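Local coordinates for glycosyl hydrolase family 2, TIM barrel domain protein (Parabacteroides merdae ATCC 43184, PDB 6DXU), which probably hydrolyses beta-glucuronides, as a gut bacterial beta-glucuronidase of glycoside hydrolase family 2, at residues Val202-Ile207 / Cys288-Lys293; Tyr198-Ser203 / Gln297-Glu302. One frame throughout, in Å; residues are numbered along the deposited sequence.

Contact 1: Val202-Ile207 / Cys288-Lys293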
ATOM      1  N   VAL D 202     -16.960 -30.467 -12.450  1.00 20.68           N
ATOM      2  CA  VAL D 202     -15.820 -30.506 -13.359  1.00 22.87           C
ATOM      3  C   VAL D 202     -16.271 -29.968 -14.700  1.00 22.67           C
ATOM      4  O   VAL D 202     -17.224 -30.491 -15.287  1.00 22.62           O
ATOM      5  CB  VAL D 202     -15.251 -31.925 -13.515  1.00 22.03           C
ATOM      6  CG1 VAL D 202     -14.028 -31.888 -14.422  1.00 20.14           C
ATOM      7  CG2 VAL D 202     -14.899 -32.515 -12.158  1.00 22.32           C
ATOM      8  N   SER D 203     -15.571 -28.954 -15.200  1.00 23.29           N
ATOM      9  CA  SER D 203     -15.899 -28.381 -16.497  1.00 22.96           C
ATOM     10  C   SER D 203     -14.599 -28.007 -17.201  1.00 25.86           C
ATOM     11  O   SER D 203     -13.497 -28.299 -16.723  1.00 21.23           O
ATOM     12  CB  SER D 203     -16.838 -27.177 -16.349  1.00 24.75           C
ATOM     13  OG  SER D 203     -16.269 -26.185 -15.519  1.00 21.46           O
ATOM     14  N   PHE D 204     -14.736 -27.371 -18.359  1.00 25.06           N
ATOM     15  CA  PHE D 204     -13.602 -26.956 -19.171  1.00 26.67           C
ATOM     16  C   PHE D 204     -13.405 -25.453 -19.009  1.00 29.22           C
ATOM     17  O   PHE D 204     -14.326 -24.669 -19.265  1.00 31.18           O
ATOM     18  CB  PHE D 204     -13.829 -27.315 -20.639  1.00 29.26           C
ATOM     19  CG  PHE D 204     -14.046 -28.794 -20.881  1.00 28.54           C
ATOM     20  CD1 PHE D 204     -15.307 -29.286 -21.192  1.00 30.61           C
ATOM     21  CD2 PHE D 204     -12.991 -29.681 -20.798  1.00 34.42           C
ATOM     22  CE1 PHE D 204     -15.512 -30.645 -21.410  1.00 30.23           C
ATOM     23  CE2 PHE D 204     -13.181 -31.031 -21.014  1.00 33.64           C
ATOM     24  CZ  PHE D 204     -14.449 -31.516 -21.324  1.00 36.11           C
ATOM     25  N   GLU D 205     -12.207 -25.062 -18.577  1.00 27.57           N
ATOM     26  CA  GLU D 205     -11.838 -23.655 -18.494  1.00 30.04           C
ATOM     27  C   GLU D 205     -11.405 -23.100 -19.844  1.00 30.61           C
ATOM     28  O   GLU D 205     -11.716 -21.949 -20.174  1.00 33.92           O
ATOM     29  CB  GLU D 205     -10.711 -23.479 -17.468  1.00 30.45           C
ATOM     30  CG  GLU D 205     -10.224 -22.052 -17.318  1.00 36.11           C
ATOM     31  CD  GLU D 205      -9.274 -21.876 -16.145  1.00 50.00           C
ATOM     32  OE1 GLU D 205      -8.710 -22.884 -15.668  1.00 49.65           O
ATOM     33  OE2 GLU D 205      -9.074 -20.718 -15.715  1.00 67.13           O
ATOM     34  N   GLN D 206     -10.681 -23.896 -20.628  1.00 27.45           N
ATOM     35  CA  GLN D 206     -10.227 -23.517 -21.959  1.00 29.76           C
ATOM     36  C   GLN D 206     -10.320 -24.745 -22.853  1.00 27.88           C
ATOM     37  O   GLN D 206     -10.021 -25.857 -22.408  1.00 26.43           O
ATOM     38  CB  GLN D 206      -8.750 -23.063 -21.967  1.00 36.93           C
ATOM     39  CG  GLN D 206      -8.327 -21.889 -21.080  1.00 44.00           C
ATOM     40  CD  GLN D 206      -8.739 -20.550 -21.630  1.00 43.80           C
ATOM     41  OE1 GLN D 206      -9.141 -20.446 -22.796  1.00 46.91           O
ATOM     42  NE2 GLN D 206      -8.610 -19.502 -20.812  1.00 42.97           N
ATOM     43  N   ILE D 207     -10.731 -24.549 -24.104  1.00 22.21           N
ATOM     44  CA  ILE D 207     -10.650 -25.584 -25.138  1.00 22.86           C
ATOM     45  C   ILE D 207      -9.916 -24.981 -26.320  1.00 23.48           C
ATOM     46  O   ILE D 207     -10.411 -24.030 -26.937  1.00 25.15           O
ATOM     47  CB  ILE D 207     -12.035 -26.091 -25.577  1.00 22.39           C
ATOM     48  CG1 ILE D 207     -12.774 -26.710 -24.390  1.00 25.33           C
ATOM     49  CG2 ILE D 207     -11.882 -27.129 -26.718  1.00 22.26           C
ATOM     50  CD1 ILE D 207     -14.238 -26.966 -24.656  1.00 22.72           C
ATOM     51  N   CYS D 288     -16.105 -29.942 -32.638  1.00 23.58           N
ATOM     52  CA  CYS D 288     -15.511 -30.816 -31.642  1.00 25.41           C
ATOM     53  C   CYS D 288     -16.424 -30.801 -30.422  1.00 32.75           C
ATOM     54  O   CYS D 288     -16.727 -29.732 -29.880  1.00 33.97           O
ATOM     55  CB  CYS D 288     -14.086 -30.369 -31.306  1.00 26.96           C
ATOM     56  SG  CYS D 288     -13.257 -31.396 -30.046  1.00 33.81           S
ATOM     57  N   GLU D 289     -16.886 -31.979 -30.016  1.00 25.96           N
ATOM     58  CA  GLU D 289     -17.810 -32.130 -28.899  1.00 26.60           C
ATOM     59  C   GLU D 289     -17.075 -32.840 -27.769  1.00 28.75           C
ATOM     60  O   GLU D 289     -16.578 -33.950 -27.959  1.00 27.98           O
ATOM     61  CB  GLU D 289     -19.048 -32.912 -29.341  1.00 28.56           C
ATOM     62  CG  GLU D 289     -20.044 -33.251 -28.248  1.00 29.22           C
ATOM     63  CD  GLU D 289     -21.199 -34.092 -28.778  1.00 36.82           C
ATOM     64  OE1 GLU D 289     -20.956 -35.250 -29.196  1.00 34.68           O
ATOM     65  OE2 GLU D 289     -22.342 -33.588 -28.786  1.00 38.53           O
ATOM     66  N   LEU D 290     -16.998 -32.198 -26.598  1.00 27.86           N
ATOM     67  CA  LEU D 290     -16.265 -32.738 -25.458  1.00 22.30           C
ATOM     68  C   LEU D 290     -17.243 -33.027 -24.331  1.00 26.35           C
ATOM     69  O   LEU D 290     -18.083 -32.180 -24.004  1.00 25.93           O
ATOM     70  CB  LEU D 290     -15.190 -31.761 -24.963  1.00 27.49           C
ATOM     71  CG  LEU D 290     -14.110 -31.333 -25.951  1.00 28.30           C
ATOM     72  CD1 LEU D 290     -12.999 -30.546 -25.249  1.00 27.11           C
ATOM     73  CD2 LEU D 290     -13.544 -32.539 -26.642  1.00 33.09           C
ATOM     74  N   THR D 291     -17.118 -34.209 -23.727  1.00 26.81           N
ATOM     75  CA  THR D 291     -17.964 -34.621 -22.613  1.00 24.39           C
ATOM     76  C   THR D 291     -17.087 -35.022 -21.439  1.00 28.25           C
ATOM     77  O   THR D 291     -16.117 -35.760 -21.615  1.00 28.46           O
ATOM     78  CB  THR D 291     -18.865 -35.792 -23.013  1.00 29.48           C
ATOM     79  OG1 THR D 291     -19.737 -35.367 -24.063  1.00 29.77           O
ATOM     80  CG2 THR D 291     -19.694 -36.269 -21.836  1.00 30.53           C
ATOM     81  N   VAL D 292     -17.401 -34.525 -20.248  1.00 26.17           N
ATOM     82  CA  VAL D 292     -16.683 -34.947 -19.054  1.00 24.00           C
ATOM     83  C   VAL D 292     -17.696 -35.565 -18.095  1.00 25.59           C
ATOM     84  O   VAL D 292     -18.653 -34.902 -17.667  1.00 23.99           O
ATOM     85  CB  VAL D 292     -15.881 -33.796 -18.420  1.00 28.90           C
ATOM     86  CG1 VAL D 292     -16.714 -32.553 -18.295  1.00 29.04           C
ATOM     87  CG2 VAL D 292     -15.295 -34.235 -17.080  1.00 26.01           C
ATOM     88  N   LYS D 293     -17.477 -36.831 -17.756  1.00 20.98           N
ATOM     89  CA  LYS D 293     -18.398 -37.629 -16.957  1.00 26.12           C
ATOM     90  C   LYS D 293     -17.734 -38.083 -15.663  1.00 28.52           C
ATOM     91  O   LYS D 293     -16.580 -38.517 -15.663  1.00 27.32           O
ATOM     92  CB  LYS D 293     -18.862 -38.884 -17.715  1.00 29.87           C
ATOM     93  CG  LYS D 293     -19.866 -38.653 -18.831  1.00 37.67           C
ATOM     94  CD  LYS D 293     -20.369 -39.988 -19.407  1.00 35.85           C
TER
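The core of the immunoglobulin-like beta-sandwich of glycoside hydrolase family 2 is closed here by Phe-204 and Ile-207 on one sheet and Leu-290 and Val-292 on the other. No hydrogen bond joins the two segments; they meet by apolar packing. Phe-204 lies between Leu-290 and Val-292. Its CZ lies 3.7 Å from CB of Leu-290, and CD1 of that leucine sits over one ring face, displaced toward the rim. On the other flank, Phe-204 CE1 meets CG1 of Val-292 at 3.8 Å, the two side chains sliding past each other in opposite directions. With an alanine here, the ring would be gone and Leu-290 and Val-292 would probably lose their shared partner, leaving a gap between the sheets. A classic beta bulge at Glu-205 and Gln-206, both opposite Ser-227 of strand 219-229, follows the phenylalanine. Beyond it Ile-207 points inward again and meets Leu-290 tip to tip, with 3.8 Å between their CD1 atoms. At the other end Val-202 approaches Val-292. CG1 of Val-202, anti to the backbone N (chi1 -177°), lies 3.8 Å from CG2 of Val-292.

Contact 2: Tyr198-Ser203 / Gln297-Glu302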
ATOM      1  N   TYR D 198     -24.128 -21.699 -15.098  1.00 16.35           N
ATOM      2  CA  TYR D 198     -24.102 -22.791 -14.140  1.00 21.13           C
ATOM      3  C   TYR D 198     -23.205 -23.898 -14.675  1.00 20.73           C
ATOM      4  O   TYR D 198     -23.342 -24.310 -15.833  1.00 23.00           O
ATOM      5  CB  TYR D 198     -25.508 -23.337 -13.908  1.00 22.75           C
ATOM      6  CG  TYR D 198     -26.487 -22.397 -13.233  1.00 22.15           C
ATOM      7  CD1 TYR D 198     -27.643 -21.978 -13.892  1.00 22.58           C
ATOM      8  CD2 TYR D 198     -26.272 -21.952 -11.927  1.00 24.10           C
ATOM      9  CE1 TYR D 198     -28.556 -21.141 -13.270  1.00 26.48           C
ATOM     10  CE2 TYR D 198     -27.187 -21.109 -11.295  1.00 22.95           C
ATOM     11  CZ  TYR D 198     -28.327 -20.711 -11.979  1.00 21.21           C
ATOM     12  OH  TYR D 198     -29.245 -19.886 -11.359  1.00 23.09           O
ATOM     13  N   LEU D 199     -22.313 -24.396 -13.826  1.00 19.61           N
ATOM     14  CA  LEU D 199     -21.394 -25.460 -14.190  1.00 17.51           C
ATOM     15  C   LEU D 199     -21.520 -26.603 -13.199  1.00 21.28           C
ATOM     16  O   LEU D 199     -21.828 -26.375 -12.024  1.00 19.30           O
ATOM     17  CB  LEU D 199     -19.935 -24.965 -14.190  1.00 19.98           C
ATOM     18  CG  LEU D 199     -19.622 -23.857 -15.194  1.00 21.50           C
ATOM     19  CD1 LEU D 199     -18.236 -23.304 -14.876  1.00 21.28           C
ATOM     20  CD2 LEU D 199     -19.695 -24.405 -16.629  1.00 23.00           C
ATOM     21  N   PRO D 200     -21.255 -27.843 -13.639  1.00 18.24           N
ATOM     22  CA  PRO D 200     -21.107 -28.947 -12.682  1.00 20.90           C
ATOM     23  C   PRO D 200     -19.759 -28.853 -11.980  1.00 20.38           C
ATOM     24  O   PRO D 200     -19.015 -27.894 -12.207  1.00 20.00           O
ATOM     25  CB  PRO D 200     -21.198 -30.192 -13.571  1.00 25.20           C
ATOM     26  CG  PRO D 200     -20.593 -29.732 -14.875  1.00 24.80           C
ATOM     27  CD  PRO D 200     -20.992 -28.271 -15.026  1.00 23.20           C
ATOM     28  N   GLU D 201     -19.425 -29.850 -11.158  1.00 19.65           N
ATOM     29  CA  GLU D 201     -18.159 -29.833 -10.423  1.00 23.70           C
ATOM     30  C   GLU D 201     -16.962 -29.714 -11.356  1.00 24.71           C
ATOM     31  O   GLU D 201     -16.026 -28.954 -11.083  1.00 22.15           O
ATOM     32  CB  GLU D 201     -18.029 -31.095  -9.571  1.00 30.29           C
ATOM     33  CG  GLU D 201     -18.862 -31.066  -8.309  1.00 26.55           C
ATOM     34  CD  GLU D 201     -18.814 -32.393  -7.558  1.00 35.80           C
ATOM     35  OE1 GLU D 201     -18.762 -32.358  -6.314  1.00 30.74           O
ATOM     36  OE2 GLU D 201     -18.791 -33.464  -8.213  1.00 31.47           O
ATOM     37  N   VAL D 202     -16.960 -30.467 -12.450  1.00 20.68           N
ATOM     38  CA  VAL D 202     -15.820 -30.506 -13.359  1.00 22.87           C
ATOM     39  C   VAL D 202     -16.271 -29.968 -14.700  1.00 22.67           C
ATOM     40  O   VAL D 202     -17.224 -30.491 -15.287  1.00 22.62           O
ATOM     41  CB  VAL D 202     -15.251 -31.925 -13.515  1.00 22.03           C
ATOM     42  CG1 VAL D 202     -14.028 -31.888 -14.422  1.00 20.14           C
ATOM     43  CG2 VAL D 202     -14.899 -32.515 -12.158  1.00 22.32           C
ATOM     44  N   SER D 203     -15.571 -28.954 -15.200  1.00 23.29           N
ATOM     45  CA  SER D 203     -15.899 -28.381 -16.497  1.00 22.96           C
ATOM     46  C   SER D 203     -14.599 -28.007 -17.201  1.00 25.86           C
ATOM     47  O   SER D 203     -13.497 -28.299 -16.723  1.00 21.23           O
ATOM     48  CB  SER D 203     -16.838 -27.177 -16.349  1.00 24.75           C
ATOM     49  OG  SER D 203     -16.269 -26.185 -15.519  1.00 21.46           O
ATOM     50  N   GLN D 297     -22.134 -36.464 -12.755  1.00 34.72           N
ATOM     51  CA  GLN D 297     -22.324 -35.458 -13.789  1.00 31.23           C
ATOM     52  C   GLN D 297     -22.055 -36.053 -15.159  1.00 33.17           C
ATOM     53  O   GLN D 297     -21.279 -37.001 -15.306  1.00 29.82           O
ATOM     54  CB  GLN D 297     -21.409 -34.249 -13.574  1.00 29.84           C
ATOM     55  CG  GLN D 297     -19.963 -34.541 -13.975  1.00 27.67           C
ATOM     56  CD  GLN D 297     -19.104 -33.305 -13.985  1.00 29.02           C
ATOM     57  OE1 GLN D 297     -18.847 -32.700 -12.929  1.00 24.47           O
ATOM     58  NE2 GLN D 297     -18.632 -32.924 -15.173  1.00 23.42           N
ATOM     59  N   THR D 298     -22.730 -35.484 -16.154  1.00 32.07           N
ATOM     60  CA  THR D 298     -22.389 -35.661 -17.558  1.00 35.58           C
ATOM     61  C   THR D 298     -22.495 -34.275 -18.173  1.00 37.91           C
ATOM     62  O   THR D 298     -23.598 -33.725 -18.269  1.00 43.67           O
ATOM     63  CB  THR D 298     -23.321 -36.652 -18.256  1.00 36.98           C
ATOM     64  OG1 THR D 298     -23.279 -37.908 -17.571  1.00 35.64           O
ATOM     65  CG2 THR D 298     -22.870 -36.877 -19.692  1.00 35.36           C
ATOM     66  N   PHE D 299     -21.365 -33.706 -18.580  1.00 28.89           N
ATOM     67  CA  PHE D 299     -21.305 -32.321 -19.024  1.00 27.70           C
ATOM     68  C   PHE D 299     -20.728 -32.289 -20.429  1.00 29.30           C
ATOM     69  O   PHE D 299     -19.598 -32.736 -20.648  1.00 27.52           O
ATOM     70  CB  PHE D 299     -20.444 -31.480 -18.081  1.00 29.20           C
ATOM     71  CG  PHE D 299     -20.304 -30.049 -18.507  1.00 27.68           C
ATOM     72  CD1 PHE D 299     -21.327 -29.147 -18.292  1.00 28.10           C
ATOM     73  CD2 PHE D 299     -19.152 -29.615 -19.147  1.00 25.87           C
ATOM     74  CE1 PHE D 299     -21.202 -27.831 -18.683  1.00 30.15           C
ATOM     75  CE2 PHE D 299     -19.023 -28.303 -19.545  1.00 27.30           C
ATOM     76  CZ  PHE D 299     -20.049 -27.410 -19.313  1.00 27.92           C
ATOM     77  N   THR D 300     -21.489 -31.737 -21.367  1.00 28.46           N
ATOM     78  CA  THR D 300     -21.101 -31.693 -22.765  1.00 30.41           C
ATOM     79  C   THR D 300     -21.044 -30.254 -23.243  1.00 28.65           C
ATOM     80  O   THR D 300     -21.940 -29.456 -22.951  1.00 27.22           O
ATOM     81  CB  THR D 300     -22.080 -32.464 -23.651  1.00 26.88           C
ATOM     82  OG1 THR D 300     -22.074 -33.843 -23.277  1.00 30.74           O
ATOM     83  CG2 THR D 300     -21.657 -32.345 -25.110  1.00 28.49           C
ATOM     84  N   THR D 301     -19.995 -29.932 -23.988  1.00 24.93           N
ATOM     85  CA  THR D 301     -19.930 -28.654 -24.669  1.00 28.61           C
ATOM     86  C   THR D 301     -19.304 -28.884 -26.032  1.00 29.17           C
ATOM     87  O   THR D 301     -18.700 -29.927 -26.289  1.00 30.19           O
ATOM     88  CB  THR D 301     -19.148 -27.611 -23.842  1.00 35.16           C
ATOM     89  OG1 THR D 301     -19.245 -26.328 -24.466  1.00 38.99           O
ATOM     90  CG2 THR D 301     -17.676 -28.004 -23.676  1.00 30.35           C
ATOM     91  N   GLU D 302     -19.443 -27.906 -26.917  1.00 29.07           N
ATOM     92  CA  GLU D 302     -18.872 -28.089 -28.238  1.00 27.84           C
ATOM     93  C   GLU D 302     -18.171 -26.815 -28.671  1.00 29.00           C
ATOM     94  O   GLU D 302     -18.417 -25.725 -28.154  1.00 26.74           O
ATOM     95  CB  GLU D 302     -19.913 -28.508 -29.282  1.00 35.21           C
ATOM     96  CG  GLU D 302     -21.064 -27.569 -29.459  1.00 38.04           C
ATOM     97  CD  GLU D 302     -22.007 -28.040 -30.563  1.00 49.27           C
ATOM     98  OE1 GLU D 302     -22.606 -29.126 -30.414  1.00 43.59           O
ATOM     99  OE2 GLU D 302     -22.125 -27.336 -31.591  1.00 46.93           O
TER
HETATM  100  O   HOH W   1     -19.942 -33.828 -10.744  1.00 41.51           O
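Gln-297 and Val-202 meet with the glutamine side chain at about a right angle to the valine side chain, and the amide lies against the valine backbone. Both ends of the amide are used. Val-202 N donates to OE1 of Gln-297 over 3.0 Å, in the carbonyl plane and on a lone pair. In return NE2 of Gln-297 donates to Val-202 O over 2.8 Å, nearly straight at 170°, and the acceptor lies almost in the amide plane. This paired grip fixes the flip of the amide and satisfies the backbone N and O of a single buried residue. The amide gets there because CG of Gln-297 stands between the backbone N and the carbonyl carbon (chi1 76°), with the chain extended beyond it. NE2 has a second acceptor, Val-292 O, on the neighbouring strand. OE1 of Gln-297 also accepts from a water 2.7 Å away, which donates to Glu-201 OE2 as well. Glu-201 OE1 is hydrogen-bonded to Asn-105.

Pro-200 is set between Gln-297 and Phe-299. Its CB lies 3.5 Å from OE1 of Gln-297. The proline and Phe-299 side chains cross at about a right angle, and CD of Pro-200 comes within 3.4 Å of CD1 of Phe-299, a tight approach made obliquely to the ring. Farther round the ring, Leu-199 CD2 is 4.0 Å from Phe-299 CZ, and Ser-203 CB is as far from CE2.

Residues 200-202 join strand 194-199, of the sugar-binding domain, to strand 203-213, of the immunoglobulin-like domain. A glutamine and a phenylalanine from strand 297-305 thus pin the linker between two beta-sandwich domains, a junction that belongs to the modular build of family 2 glycosidases.

Contacts 1 and 2 lie about 7 Å apart, centre to centre, and share Val-202 and Ser-203. Their second segments are adjacent antiparallel strands, 286-294 and 297-305. Backbone pairs stitch these together: Leu-290 N is 2.9 Å from Thr-301 O, and Val-292 N is 2.9 Å from Phe-299 O, both probable hydrogen bonds. One sheet therefore serves two ends. Contact 1 packs it on the opposing sheet, and contact 2 ties its edge strand to the interdomain linker. Val-202 serves both: its CG1 packs on Val-292 in contact 1, and Gln-297 holds its backbone N and O in contact 2. The Leu-290 side chain is about 14 Å from a bound bicine, so contact 1 is structural packing away from it.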